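Putative CRISPR-associated endoribonuclease-like protein Cas6 (PDB 3UFC) probably binds CRISPR RNA and belongs to the Cas6 family of CRISPR-associated endoribonucleases, which take part in antiviral defence. Local coordinates at residues 4-9 and 113-118; 135-140 and 148-153; 178-183 and 212-217. All blocks are in the same frame, centred on the assembly; numbering follows the deposited sequence.

Overall arrangement
All three contacts are partly buried and none touches another: isoleucines face a helix in contact 1, while His148 and Trp149 are exposed in contact 2 and Glu179 and Asp182 in contact 3. Contact 1 joins two neighbouring strands of the N-terminal five-stranded antiparallel sheet and is held mainly by backbone hydrogen bonds. Contact 2, on the opposite side of the chain's centre and about 31 Å from contact 1 between centres, is a two-stranded hairpin whose long polar and aromatic side chains join the strands alongside the backbone bonds. Contact 3 has little regular pairing: a loop is fixed to a strand end and a helix start mostly by side-chain-to-backbone bonds. Contacts 2 and 3 both pack on helix 158-174.

Contact 1: 4-9 and 113-118; sequences RIEIKL and DIKALK
Four backbone hydrogen bonds join strand 4-9 to 113-118 in antiparallel register. Glu6 and Lys115 form a hydrogen-bonded pair, Glu6 N to Lys115 O at 2.7 Å nearly along the C=O axis and Lys115 N to Glu6 O at 2.9 Å. Lys8 N binds Asp113 O, and Leu117 N reaches Arg4 O at 2.8 Å, each donor in the carbonyl plane. Beyond the pairing, a water accepts from Arg4 N and donates to Leu117 O, bridging the end of the contact. CA-H...O contacts run between the bonds, as from Ile114 CA to Glu6 O.

Apolar contact falls in two places. On one face of the sheet, Ile5 CD1 meets Ile114 CG2 at 4.2 Å, and Ile7 lies beside Ile114. Past the last pair, Leu117 crosses the side chains of Arg4 and Glu6 obliquely, with CD1 against Arg4 CG at 3.9 Å and CD2 against Glu6 CB.

Charges gather on the face carrying Glu6, Lys8, Asp113 and Lys115. The extended Glu6 side chain brings OE2 to 4.4 Å from Lys115 NZ, beyond a salt bridge, while OE1 bonds to Ser78. The bent Lys8 chain turns its NZ to Asp76 and Ser78.

In this ferredoxin-like sheet, strand 77-83 pairs with the other edge of strand 4-9, and helix 86-98 packs on Ile5, Ile7 and Ile114.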
loop_
_atom_site.group_PDB
_atom_site.type_symbol
_atom_site.label_atom_id
_atom_site.label_comp_id
_atom_site.label_asym_id
_atom_site.label_seq_id
_atom_site.Cartn_x
_atom_site.Cartn_y
_atom_site.Cartn_z
ATOM N N ARG A 4 -10.496 4.324 5.606
ATOM C CA ARG A 4 -9.091 4.684 5.567
ATOM C C ARG A 4 -8.730 5.170 6.970
ATOM O O ARG A 4 -9.435 6.014 7.534
ATOM C CB ARG A 4 -8.911 5.801 4.538
ATOM C CG ARG A 4 -7.570 6.466 4.514
ATOM C CD ARG A 4 -7.487 7.387 3.300
ATOM N NE ARG A 4 -7.477 6.610 2.065
ATOM C CZ ARG A 4 -6.572 6.752 1.105
ATOM N NH1 ARG A 4 -5.605 7.651 1.234
ATOM N NH2 ARG A 4 -6.617 5.973 0.036
ATOM N N ILE A 5 -7.656 4.631 7.543
ATOM C CA ILE A 5 -7.240 5.042 8.884
ATOM C C ILE A 5 -5.773 5.441 8.978
ATOM O O ILE A 5 -4.955 5.092 8.120
ATOM C CB ILE A 5 -7.481 3.930 9.937
ATOM C CG1 ILE A 5 -6.622 2.706 9.612
ATOM C CG2 ILE A 5 -8.959 3.556 9.981
ATOM C CD1 ILE A 5 -6.701 1.608 10.660
ATOM N N GLU A 6 -5.459 6.185 10.032
ATOM C CA GLU A 6 -4.099 6.628 10.293
ATOM C C GLU A 6 -3.714 6.105 11.667
ATOM O O GLU A 6 -4.441 6.298 12.645
ATOM C CB GLU A 6 -3.989 8.153 10.289
ATOM C CG GLU A 6 -2.587 8.647 10.647
ATOM C CD GLU A 6 -2.491 10.159 10.760
ATOM O OE1 GLU A 6 -1.384 10.666 11.035
ATOM O OE2 GLU A 6 -3.516 10.845 10.575
ATOM N N ILE A 7 -2.580 5.424 11.726
ATOM C CA ILE A 7 -2.082 4.868 12.967
ATOM C C ILE A 7 -0.822 5.636 13.337
ATOM O O ILE A 7 0.135 5.683 12.562
ATOM C CB ILE A 7 -1.754 3.376 12.793
ATOM C CG1 ILE A 7 -3.030 2.621 12.403
ATOM C CG2 ILE A 7 -1.156 2.808 14.079
ATOM C CD1 ILE A 7 -2.812 1.176 12.078
ATOM N N LYS A 8 -0.839 6.273 14.503
ATOM C CA LYS A 8 0.324 7.024 14.962
ATOM C C LYS A 8 1.194 6.045 15.726
ATOM O O LYS A 8 0.695 5.255 16.527
ATOM C CB LYS A 8 -0.097 8.179 15.883
ATOM C CG LYS A 8 -0.982 9.217 15.221
ATOM C CD LYS A 8 -0.283 9.899 14.052
ATOM C CE LYS A 8 0.961 10.653 14.502
ATOM N NZ LYS A 8 1.658 11.313 13.365
ATOM N N LEU A 9 2.494 6.088 15.470
ATOM C CA LEU A 9 3.415 5.184 16.143
ATOM C C LEU A 9 4.410 5.960 16.989
ATOM O O LEU A 9 4.872 7.033 16.602
ATOM C CB LEU A 9 4.176 4.345 15.113
ATOM C CG LEU A 9 3.328 3.490 14.165
ATOM C CD1 LEU A 9 4.214 2.954 13.036
ATOM C CD2 LEU A 9 2.675 2.348 14.945
ATOM N N ASP A 113 -2.080 6.201 18.628
ATOM C CA ASP A 113 -3.433 6.623 18.299
ATOM C C ASP A 113 -3.880 6.036 16.964
ATOM O O ASP A 113 -3.054 5.733 16.100
ATOM C CB ASP A 113 -3.485 8.155 18.246
ATOM C CG ASP A 113 -4.899 8.695 18.125
ATOM O OD1 ASP A 113 -5.811 8.152 18.781
ATOM O OD2 ASP A 113 -5.093 9.679 17.385
ATOM N N ILE A 114 -5.188 5.857 16.822
ATOM C CA ILE A 114 -5.780 5.338 15.594
ATOM C C ILE A 114 -6.929 6.281 15.259
ATOM O O ILE A 114 -7.865 6.430 16.047
ATOM C CB ILE A 114 -6.347 3.913 15.775
ATOM C CG1 ILE A 114 -5.229 2.944 16.165
ATOM C CG2 ILE A 114 -7.012 3.449 14.477
ATOM C CD1 ILE A 114 -5.712 1.533 16.441
ATOM N N LYS A 115 -6.847 6.923 14.098
ATOM C CA LYS A 115 -7.868 7.869 13.668
ATOM C C LYS A 115 -8.405 7.507 12.291
ATOM O O LYS A 115 -7.649 7.096 11.412
ATOM C CB LYS A 115 -7.278 9.279 13.610
ATOM C CG LYS A 115 -6.878 9.850 14.959
ATOM C CD LYS A 115 -5.898 11.011 14.808
ATOM C CE LYS A 115 -6.464 12.127 13.938
ATOM N NZ LYS A 115 -5.475 13.228 13.750
ATOM N N ALA A 116 -9.712 7.658 12.107
ATOM C CA ALA A 116 -10.322 7.377 10.817
ATOM C C ALA A 116 -10.171 8.655 10.007
ATOM O O ALA A 116 -10.418 9.746 10.520
ATOM C CB ALA A 116 -11.797 7.030 10.991
ATOM N N LEU A 117 -9.749 8.532 8.754
ATOM C CA LEU A 117 -9.578 9.705 7.906
ATOM C C LEU A 117 -10.808 9.889 7.039
ATOM O O LEU A 117 -11.548 8.938 6.795
ATOM C CB LEU A 117 -8.346 9.550 7.014
ATOM C CG LEU A 117 -6.995 9.412 7.717
ATOM C CD1 LEU A 117 -5.907 9.229 6.673
ATOM C CD2 LEU A 117 -6.719 10.647 8.571
ATOM N N LYS A 118 -11.038 11.113 6.581
ATOM C CA LYS A 118 -12.192 11.364 5.733
ATOM C C LYS A 118 -11.901 10.819 4.341
ATOM O O LYS A 118 -10.865 11.118 3.750
ATOM C CB LYS A 118 -12.497 12.864 5.647
ATOM C CG LYS A 118 -11.410 13.695 4.981
ATOM C CD LYS A 118 -11.969 15.007 4.437
ATOM C CE LYS A 118 -13.011 14.751 3.355
ATOM N NZ LYS A 118 -13.484 16.006 2.700
HETATM O O HOH W 1 -12.185 6.789 5.583
#

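Contact 2: 135-140 and 148-153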
loop_
_atom_site.group_PDB
_atom_site.type_symbol
_atom_site.label_atom_id
_atom_site.label_comp_id
_atom_site.label_asym_id
_atom_site.label_seq_id
_atom_site.Cartn_x
_atom_site.Cartn_y
_atom_site.Cartn_z
ATOM N N VAL A 135 3.176 -0.991 -7.834
ATOM C CA VAL A 135 3.832 -2.108 -8.501
ATOM C C VAL A 135 2.980 -2.627 -9.657
ATOM O O VAL A 135 1.801 -2.933 -9.486
ATOM C CB VAL A 135 4.072 -3.273 -7.511
ATOM C CG1 VAL A 135 4.745 -4.449 -8.228
ATOM C CG2 VAL A 135 4.946 -2.795 -6.346
ATOM N N VAL A 136 3.584 -2.703 -10.838
ATOM C CA VAL A 136 2.906 -3.207 -12.026
ATOM C C VAL A 136 3.916 -4.098 -12.730
ATOM O O VAL A 136 4.995 -3.642 -13.117
ATOM C CB VAL A 136 2.488 -2.070 -12.983
ATOM C CG1 VAL A 136 1.804 -2.660 -14.213
ATOM C CG2 VAL A 136 1.540 -1.094 -12.267
ATOM N N ARG A 137 3.568 -5.367 -12.900
ATOM C CA ARG A 137 4.492 -6.305 -13.519
ATOM C C ARG A 137 3.975 -7.013 -14.761
ATOM O O ARG A 137 2.784 -6.990 -15.070
ATOM C CB ARG A 137 4.907 -7.354 -12.487
ATOM C CG ARG A 137 5.454 -6.755 -11.209
ATOM C CD ARG A 137 4.752 -7.327 -9.995
ATOM N NE ARG A 137 5.204 -8.669 -9.646
ATOM C CZ ARG A 137 6.400 -8.949 -9.137
ATOM N NH1 ARG A 137 7.277 -7.982 -8.920
ATOM N NH2 ARG A 137 6.714 -10.197 -8.823
ATOM N N THR A 138 4.907 -7.639 -15.469
ATOM C CA THR A 138 4.605 -8.401 -16.665
ATOM C C THR A 138 5.544 -9.605 -16.634
ATOM O O THR A 138 6.411 -9.692 -15.765
ATOM C CB THR A 138 4.840 -7.570 -17.945
ATOM O OG1 THR A 138 4.443 -8.337 -19.088
ATOM C CG2 THR A 138 6.296 -7.181 -18.079
ATOM N N VAL A 139 5.369 -10.534 -17.563
ATOM C CA VAL A 139 6.213 -11.722 -17.600
ATOM C C VAL A 139 7.259 -11.662 -18.707
ATOM O O VAL A 139 6.928 -11.441 -19.871
ATOM C CB VAL A 139 5.362 -12.999 -17.792
ATOM C CG1 VAL A 139 6.264 -14.208 -17.968
ATOM C CG2 VAL A 139 4.451 -13.198 -16.594
ATOM N N LYS A 140 8.520 -11.856 -18.332
ATOM C CA LYS A 140 9.625 -11.853 -19.286
ATOM C C LYS A 140 10.492 -13.102 -19.118
ATOM O O LYS A 140 10.507 -13.726 -18.055
ATOM C CB LYS A 140 10.486 -10.597 -19.122
ATOM C CG LYS A 140 9.909 -9.354 -19.790
ATOM C CD LYS A 140 10.883 -8.184 -19.712
ATOM C CE LYS A 140 10.390 -6.981 -20.507
ATOM N NZ LYS A 140 9.110 -6.423 -19.984
ATOM N N HIS A 148 9.127 -12.523 -13.164
ATOM C CA HIS A 148 8.332 -11.307 -13.170
ATOM C C HIS A 148 9.219 -10.112 -13.460
ATOM O O HIS A 148 10.359 -10.043 -13.003
ATOM C CB HIS A 148 7.617 -11.125 -11.830
ATOM C CG HIS A 148 6.437 -12.031 -11.652
ATOM N ND1 HIS A 148 5.717 -12.097 -10.478
ATOM C CD2 HIS A 148 5.844 -12.899 -12.506
ATOM C CE1 HIS A 148 4.733 -12.967 -10.617
ATOM N NE2 HIS A 148 4.787 -13.467 -11.838
ATOM N N TRP A 149 8.693 -9.182 -14.245
ATOM C CA TRP A 149 9.425 -7.985 -14.599
ATOM C C TRP A 149 8.622 -6.763 -14.153
ATOM O O TRP A 149 7.496 -6.551 -14.603
ATOM C CB TRP A 149 9.667 -7.948 -16.108
ATOM C CG TRP A 149 10.603 -6.868 -16.519
ATOM C CD1 TRP A 149 10.277 -5.603 -16.915
ATOM C CD2 TRP A 149 12.034 -6.931 -16.508
ATOM N NE1 TRP A 149 11.418 -4.871 -17.149
ATOM C CE2 TRP A 149 12.511 -5.663 -16.905
ATOM C CE3 TRP A 149 12.959 -7.937 -16.197
ATOM C CZ2 TRP A 149 13.876 -5.373 -17.001
ATOM C CZ3 TRP A 149 14.318 -7.647 -16.292
ATOM C CH2 TRP A 149 14.761 -6.374 -16.690
ATOM N N ASP A 150 9.211 -5.976 -13.257
ATOM C CA ASP A 150 8.568 -4.777 -12.726
ATOM C C ASP A 150 8.637 -3.620 -13.712
ATOM O O ASP A 150 9.709 -3.276 -14.221
ATOM C CB ASP A 150 9.222 -4.391 -11.397
ATOM C CG ASP A 150 9.065 -5.473 -10.347
ATOM O OD1 ASP A 150 9.798 -5.460 -9.336
ATOM O OD2 ASP A 150 8.193 -6.345 -10.537
ATOM N N LEU A 151 7.480 -3.022 -13.971
ATOM C CA LEU A 151 7.368 -1.914 -14.909
ATOM C C LEU A 151 7.211 -0.564 -14.216
ATOM O O LEU A 151 6.822 -0.494 -13.050
ATOM C CB LEU A 151 6.171 -2.148 -15.834
ATOM C CG LEU A 151 6.204 -3.451 -16.642
ATOM C CD1 LEU A 151 4.848 -3.692 -17.286
ATOM C CD2 LEU A 151 7.308 -3.375 -17.702
ATOM N N TYR A 152 7.517 0.497 -14.961
ATOM C CA TYR A 152 7.420 1.875 -14.486
ATOM C C TYR A 152 6.540 2.634 -15.478
ATOM O O TYR A 152 6.359 2.190 -16.611
ATOM C CB TYR A 152 8.803 2.518 -14.439
ATOM C CG TYR A 152 9.811 1.739 -13.631
ATOM C CD1 TYR A 152 9.784 1.758 -12.239
ATOM C CD2 TYR A 152 10.798 0.979 -14.261
ATOM C CE1 TYR A 152 10.718 1.047 -11.491
ATOM C CE2 TYR A 152 11.735 0.259 -13.524
ATOM C CZ TYR A 152 11.691 0.301 -12.141
ATOM O OH TYR A 152 12.633 -0.377 -11.408
ATOM N N PRO A 153 5.997 3.795 -15.073
ATOM C CA PRO A 153 5.134 4.596 -15.945
ATOM C C PRO A 153 5.695 4.922 -17.329
ATOM O O PRO A 153 4.928 5.159 -18.262
ATOM C CB PRO A 153 4.874 5.851 -15.114
ATOM C CG PRO A 153 4.924 5.333 -13.711
ATOM C CD PRO A 153 6.140 4.442 -13.756
HETATM O O HOH W 2 6.482 -2.131 -10.781
#
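Arg137 and His148 cross at about a right angle, guanidinium and imidazole planes 89° apart. Arg137 NH2 comes to the edge of the imidazole and donates to ND1 at 2.7 Å; NH2 lies close to the imidazole plane, whereas ND1 is tilted from the guanidinium plane, and the bond is bent (132° at the hydrogen). His148 CB rests over one guanidinium face. Asp150 lies alongside Arg137, pointing the same way, and makes a salt bridge from OD2, whose position is less certain, to NH1, so two residues of strand 145-151 hold one arginine; OD1 bonds to Arg203 N.

On the beta-hairpin face carrying Thr138, Trp149 and Leu151, the Trp149 indole is crossed obliquely by Lys140. Lys140 CD sits over it, 3.7 Å from the centroid of the five-membered ring, a CH-pi contact, although the lysine is poorly ordered. Farther along, Leu151 CD1 meets Thr138 CG2 at 3.9 Å. The backbones of Thr138 and Trp149 form a hydrogen-bonded antiparallel pair, with Trp149 N to Thr138 O at 2.8 Å.

Helix 158-174 packs against the face carrying Val136, Thr138 and Leu151 through Arg161, with Phe158 also on Val136, while Val135 touches Ile202 on strand 200-213.

Contact 3: 178-183 and 212-217; sequences PEDKDF and YGSKEI
Glu216 and Ser214, at the start of helix 215-224, make the tight part of this contact with loop 178-183. The Glu216 carboxylate takes two successive backbone N-H groups, Glu179 N on OE1 and Asp180 N on OE2, each at 2.9 Å and each on a syn lone pair; these bonds hold the group in place and probably favour its ionised form. Ser214 is the N-cap: its OG, anti to the backbone N (chi1 171°), accepts from Ile217 N at 3.2 Å and donates to Asp180 O at 2.7 Å, above the carbonyl plane. Ser214 N donates to Asp182 O nearly along the C=O axis.

Gly213 passes close to Phe183, as a non-hydrogen-bonded pair with CA atoms 4.1 Å apart. Its backbone angles (phi 135°, psi -145°) suit glycine, and Phe183 CA and Asp182 O crowd its CA. Ile217 fills the buried side: CG2 meets Phe183 CE2 at 3.8 Å, the side chains crossing at about a right angle, and CG1 touches Pro178 CG.

The outer side is looser. Asp180 OD2 accepts from Asp182 N in an Asx turn, a water links OD1 to Lys215 N, the end of exposed Glu179 leads away, and the Asp182 side chain sets off away from 212-217.

Helix 158-174 backs the loop, with Tyr170 against Pro178 and Glu216, and Leu167 against Lys181 and Ile217; Phe183 opens strand 183-197 beside strand 200-213.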
loop_
_atom_site.group_PDB
_atom_site.type_symbol
_atom_site.label_atom_id
_atom_site.label_comp_id
_atom_site.label_asym_id
_atom_site.label_seq_id
_atom_site.Cartn_x
_atom_site.Cartn_y
_atom_site.Cartn_z
ATOM N N PRO A 178 -16.183 -4.138 -13.403
ATOM C CA PRO A 178 -16.835 -2.832 -13.292
ATOM C C PRO A 178 -17.517 -2.503 -14.618
ATOM O O PRO A 178 -17.060 -2.933 -15.675
ATOM C CB PRO A 178 -15.671 -1.897 -13.001
ATOM C CG PRO A 178 -14.563 -2.511 -13.810
ATOM C CD PRO A 178 -14.720 -3.989 -13.500
ATOM N N GLU A 179 -18.605 -1.746 -14.562
ATOM C CA GLU A 179 -19.316 -1.381 -15.779
ATOM C C GLU A 179 -18.382 -0.617 -16.715
ATOM O O GLU A 179 -18.298 -0.917 -17.903
ATOM C CB GLU A 179 -20.537 -0.528 -15.442
ATOM C CG GLU A 179 -21.513 -0.399 -16.592
ATOM C CD GLU A 179 -21.946 -1.751 -17.134
ATOM O OE1 GLU A 179 -22.423 -2.586 -16.333
ATOM O OE2 GLU A 179 -21.808 -1.977 -18.359
ATOM N N ASP A 180 -17.683 0.376 -16.174
ATOM C CA ASP A 180 -16.744 1.158 -16.962
ATOM C C ASP A 180 -15.351 0.604 -16.669
ATOM O O ASP A 180 -14.855 0.696 -15.543
ATOM C CB ASP A 180 -16.828 2.638 -16.578
ATOM C CG ASP A 180 -15.962 3.514 -17.450
ATOM O OD1 ASP A 180 -15.989 4.752 -17.274
ATOM O OD2 ASP A 180 -15.248 2.968 -18.318
ATOM N N LYS A 181 -14.723 0.030 -17.691
ATOM C CA LYS A 181 -13.406 -0.576 -17.540
ATOM C C LYS A 181 -12.255 0.253 -18.090
ATOM O O LYS A 181 -11.111 -0.192 -18.060
ATOM C CB LYS A 181 -13.390 -1.940 -18.236
ATOM C CG LYS A 181 -14.540 -2.854 -17.848
ATOM C CD LYS A 181 -14.584 -4.092 -18.729
ATOM C CE LYS A 181 -15.731 -5.009 -18.331
ATOM N NZ LYS A 181 -17.047 -4.304 -18.347
ATOM N N ASP A 182 -12.533 1.460 -18.565
ATOM C CA ASP A 182 -11.468 2.260 -19.160
ATOM C C ASP A 182 -10.945 3.458 -18.376
ATOM O O ASP A 182 -11.701 4.166 -17.719
ATOM C CB ASP A 182 -11.912 2.729 -20.547
ATOM C CG ASP A 182 -12.473 1.597 -21.392
ATOM O OD1 ASP A 182 -11.760 0.591 -21.604
ATOM O OD2 ASP A 182 -13.632 1.713 -21.842
ATOM N N PHE A 183 -9.636 3.676 -18.467
ATOM C CA PHE A 183 -8.991 4.806 -17.811
ATOM C C PHE A 183 -7.593 5.020 -18.360
ATOM O O PHE A 183 -7.011 4.128 -18.973
ATOM C CB PHE A 183 -8.930 4.602 -16.288
ATOM C CG PHE A 183 -7.907 3.582 -15.832
ATOM C CD1 PHE A 183 -6.580 3.945 -15.631
ATOM C CD2 PHE A 183 -8.287 2.273 -15.559
ATOM C CE1 PHE A 183 -5.641 3.014 -15.157
ATOM C CE2 PHE A 183 -7.357 1.333 -15.087
ATOM C CZ PHE A 183 -6.034 1.709 -14.886
ATOM N N TYR A 212 -7.680 9.641 -15.386
ATOM C CA TYR A 212 -8.846 9.996 -16.205
ATOM C C TYR A 212 -9.662 8.749 -16.520
ATOM O O TYR A 212 -9.126 7.781 -17.059
ATOM C CB TYR A 212 -8.444 10.589 -17.563
ATOM C CG TYR A 212 -7.749 11.926 -17.538
ATOM C CD1 TYR A 212 -6.384 12.018 -17.295
ATOM C CD2 TYR A 212 -8.459 13.103 -17.795
ATOM C CE1 TYR A 212 -5.735 13.246 -17.311
ATOM C CE2 TYR A 212 -7.820 14.338 -17.812
ATOM C CZ TYR A 212 -6.458 14.401 -17.569
ATOM O OH TYR A 212 -5.820 15.618 -17.581
ATOM N N GLY A 213 -10.953 8.760 -16.212
ATOM C CA GLY A 213 -11.746 7.594 -16.558
ATOM C C GLY A 213 -12.713 7.009 -15.556
ATOM O O GLY A 213 -13.344 7.720 -14.778
ATOM N N SER A 214 -12.818 5.687 -15.601
ATOM C CA SER A 214 -13.714 4.925 -14.749
ATOM C C SER A 214 -13.676 5.311 -13.281
ATOM O O SER A 214 -12.644 5.205 -12.626
ATOM C CB SER A 214 -13.408 3.433 -14.876
ATOM O OG SER A 214 -14.129 2.692 -13.906
ATOM N N LYS A 215 -14.823 5.742 -12.768
ATOM C CA LYS A 215 -14.935 6.134 -11.374
ATOM C C LYS A 215 -14.867 4.899 -10.475
ATOM O O LYS A 215 -14.299 4.959 -9.384
ATOM C CB LYS A 215 -16.247 6.900 -11.159
ATOM C CG LYS A 215 -16.477 7.376 -9.740
ATOM C CD LYS A 215 -17.344 8.636 -9.715
ATOM C CE LYS A 215 -18.674 8.440 -10.423
ATOM N NZ LYS A 215 -19.469 9.710 -10.470
ATOM N N GLU A 216 -15.434 3.782 -10.941
ATOM C CA GLU A 216 -15.416 2.527 -10.185
ATOM C C GLU A 216 -13.978 2.073 -9.935
ATOM O O GLU A 216 -13.627 1.658 -8.831
ATOM C CB GLU A 216 -16.152 1.419 -10.950
ATOM C CG GLU A 216 -17.645 1.653 -11.157
ATOM C CD GLU A 216 -18.208 0.818 -12.302
ATOM O OE1 GLU A 216 -18.722 -0.297 -12.055
ATOM O OE2 GLU A 216 -18.124 1.279 -13.461
ATOM N N ILE A 217 -13.141 2.152 -10.963
ATOM C CA ILE A 217 -11.755 1.725 -10.818
ATOM C C ILE A 217 -10.946 2.711 -9.982
ATOM O O ILE A 217 -10.073 2.310 -9.218
ATOM C CB ILE A 217 -11.082 1.509 -12.205
ATOM C CG1 ILE A 217 -11.715 0.293 -12.891
ATOM C CG2 ILE A 217 -9.580 1.285 -12.038
ATOM C CD1 ILE A 217 -11.199 0.025 -14.284
HETATM O O HOH W 3 -17.106 5.701 -14.802
#